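Local coordinates for enoyl-[acyl-carrier-protein] reductase [FMN] (Thermotoga maritima, PDB 5GVJ) that probably reduces enoyl-acyl carrier protein with NADH, using FMN, at residues A[150-153]-A[154-158]. The protein carries 1 engineered substitution. Sequence-based numbering, arbitrary orientation.
Sequences VTTF and VLVNK
Phe153 and Asn157 carry the flat groups, one helical turn apart and bridged by a water. The Phe153 ring has Val154 N obliquely beside it, 4.1 Å from CG, and Phe153 packs on Gly172 of the second subunit. Phe153 O lies 3.8 Å from Asn157 CB. Asn157 ND2 donates to the water, which in turn donates to Phe153 O at 2.8 Å. ND2 also bonds Asp175 of the second subunit, while OD1 takes a bond from Arg161, so both ends of the amide are held.

On another side of the helix, Val150 CG1 lies 3.7 Å from Leu155 CB and 3.8 Å from Val154 CG1. This methyl is anti to the backbone N (chi1 -170°), which carries it to both residues. The Val150 and Leu155 side chains run at about a right angle. Thr152 and Val156 lie side by side instead, their CG2 methyls 3.7 Å apart.

Thr151 is the N-cap of helix 152-162. Its O receives Leu155 N at 2.8 Å and a weak second bond from Val154 N. Thr152 O accepts Val156 N at 3.0 Å. Thr151 OG1 bonds Glu142 of the second subunit, and Thr152 OG1 bonds Gly171 O, beside the FMN-binding Gly172.

Methyl contacts between neighbouring turns thus sit alongside polar ties. Polar groups of Thr151 and Asn157 tie the start of helix 152-162 to the second subunit, and Thr152 OG1 ties it to Gly171 in the loop after strand 167-170 of the TIM-barrel fold.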
ATOM      1  N   VAL A 150      -7.186   4.667  -3.958  1.00 19.88           N
ATOM      2  CA  VAL A 150      -6.914   3.704  -2.893  1.00 19.83           C
ATOM      3  C   VAL A 150      -5.553   3.054  -3.124  1.00 18.99           C
ATOM      4  O   VAL A 150      -5.186   2.738  -4.266  1.00 15.69           O
ATOM      5  CB  VAL A 150      -8.034   2.650  -2.826  1.00 17.15           C
ATOM      6  CG1 VAL A 150      -7.878   1.786  -1.568  1.00 14.19           C
ATOM      7  CG2 VAL A 150      -9.400   3.331  -2.847  1.00 19.31           C
ATOM      8  N   THR A 151      -4.806   2.836  -2.041  1.00 16.59           N
ATOM      9  CA  THR A 151      -3.519   2.158  -2.148  1.00 16.44           C
ATOM     10  C   THR A 151      -3.710   0.651  -2.233  1.00 15.30           C
ATOM     11  O   THR A 151      -4.761   0.109  -1.883  1.00 14.02           O
ATOM     12  CB  THR A 151      -2.620   2.456  -0.949  1.00 14.87           C
ATOM     13  OG1 THR A 151      -3.177   1.815   0.204  1.00 15.47           O
ATOM     14  CG2 THR A 151      -2.511   3.963  -0.706  1.00 14.95           C
ATOM     15  N   THR A 152      -2.652  -0.031  -2.674  1.00 14.78           N
ATOM     16  CA  THR A 152      -2.710  -1.483  -2.844  1.00 14.64           C
ATOM     17  C   THR A 152      -3.014  -2.184  -1.531  1.00 14.99           C
ATOM     18  O   THR A 152      -3.828  -3.117  -1.487  1.00 13.80           O
ATOM     19  CB  THR A 152      -1.386  -1.988  -3.418  1.00 13.73           C
ATOM     20  OG1 THR A 152      -1.189  -1.406  -4.703  1.00 15.25           O
ATOM     21  CG2 THR A 152      -1.385  -3.513  -3.565  1.00 13.66           C
ATOM     22  N   PHE A 153      -2.358  -1.751  -0.451  1.00 14.53           N
ATOM     23  CA  PHE A 153      -2.475  -2.439   0.825  1.00 15.14           C
ATOM     24  C   PHE A 153      -3.922  -2.531   1.264  1.00 15.49           C
ATOM     25  O   PHE A 153      -4.364  -3.570   1.771  1.00 12.66           O
ATOM     26  CB  PHE A 153      -1.653  -1.704   1.883  1.00 16.62           C
ATOM     27  CG  PHE A 153      -1.170  -2.587   2.969  1.00 15.02           C
ATOM     28  CD1 PHE A 153       0.053  -3.223   2.858  1.00 15.64           C
ATOM     29  CD2 PHE A 153      -1.951  -2.815   4.085  1.00 17.10           C
ATOM     30  CE1 PHE A 153       0.493  -4.066   3.851  1.00 16.16           C
ATOM     31  CE2 PHE A 153      -1.513  -3.645   5.086  1.00 21.69           C
ATOM     32  CZ  PHE A 153      -0.285  -4.274   4.967  1.00 18.71           C
ATOM     33  N   VAL A 154      -4.672  -1.449   1.073  1.00 13.48           N
ATOM     34  CA  VAL A 154      -6.078  -1.410   1.453  1.00 11.59           C
ATOM     35  C   VAL A 154      -6.949  -2.054   0.376  1.00 14.05           C
ATOM     36  O   VAL A 154      -7.854  -2.849   0.665  1.00 14.00           O
ATOM     37  CB  VAL A 154      -6.494   0.049   1.713  1.00 13.17           C
ATOM     38  CG1 VAL A 154      -8.010   0.155   1.864  1.00 14.89           C
ATOM     39  CG2 VAL A 154      -5.773   0.611   2.960  1.00 13.94           C
ATOM     40  N   LEU A 155      -6.701  -1.699  -0.882  1.00 12.08           N
ATOM     41  CA  LEU A 155      -7.615  -2.067  -1.960  1.00 14.55           C
ATOM     42  C   LEU A 155      -7.681  -3.576  -2.161  1.00 14.50           C
ATOM     43  O   LEU A 155      -8.768  -4.148  -2.289  1.00 14.57           O
ATOM     44  CB  LEU A 155      -7.183  -1.381  -3.250  1.00 12.69           C
ATOM     45  CG  LEU A 155      -8.079  -1.658  -4.453  1.00 14.96           C
ATOM     46  CD1 LEU A 155      -9.417  -0.945  -4.295  1.00 16.07           C
ATOM     47  CD2 LEU A 155      -7.348  -1.195  -5.715  1.00 14.91           C
ATOM     48  N   VAL A 156      -6.527  -4.238  -2.227  1.00 13.54           N
ATOM     49  CA  VAL A 156      -6.531  -5.682  -2.441  1.00 13.80           C
ATOM     50  C   VAL A 156      -7.293  -6.388  -1.327  1.00 14.95           C
ATOM     51  O   VAL A 156      -8.036  -7.342  -1.575  1.00 15.12           O
ATOM     52  CB  VAL A 156      -5.092  -6.215  -2.564  1.00 12.39           C
ATOM     53  CG1 VAL A 156      -5.087  -7.742  -2.637  1.00 13.48           C
ATOM     54  CG2 VAL A 156      -4.422  -5.622  -3.785  1.00 10.94           C
ATOM     55  N   ASN A 157      -7.114  -5.932  -0.082  1.00 13.37           N
ATOM     56  CA  ASN A 157      -7.803  -6.538   1.054  1.00 12.29           C
ATOM     57  C   ASN A 157      -9.311  -6.412   0.894  1.00 14.67           C
ATOM     58  O   ASN A 157     -10.039  -7.405   0.980  1.00 15.97           O
ATOM     59  CB  ASN A 157      -7.320  -5.869   2.345  1.00 15.34           C
ATOM     60  CG  ASN A 157      -7.864  -6.533   3.610  1.00 17.09           C
ATOM     61  OD1 ASN A 157      -8.755  -7.381   3.558  1.00 17.80           O
ATOM     62  ND2 ASN A 157      -7.304  -6.146   4.762  1.00 16.26           N
ATOM     63  N   LYS A 158      -9.799  -5.195   0.636  1.00 11.69           N
ATOM     64  CA  LYS A 158     -11.246  -4.994   0.579  1.00 13.40           C
ATOM     65  C   LYS A 158     -11.845  -5.686  -0.637  1.00 17.02           C
ATOM     66  O   LYS A 158     -12.892  -6.335  -0.538  1.00 18.58           O
ATOM     67  CB  LYS A 158     -11.573  -3.499   0.552  1.00 12.05           C
ATOM     68  CG  LYS A 158     -13.063  -3.183   0.421  1.00 14.98           C
ATOM     69  CD  LYS A 158     -13.851  -3.742   1.610  1.00 21.96           C
ATOM     70  CE  LYS A 158     -15.271  -3.184   1.652  1.00 24.85           C
ATOM     71  NZ  LYS A 158     -16.169  -4.005   2.519  1.00 22.14           N
TER
HETATM   72  O   HOH W   1      -5.257  -3.706   4.389  1.00 14.18           O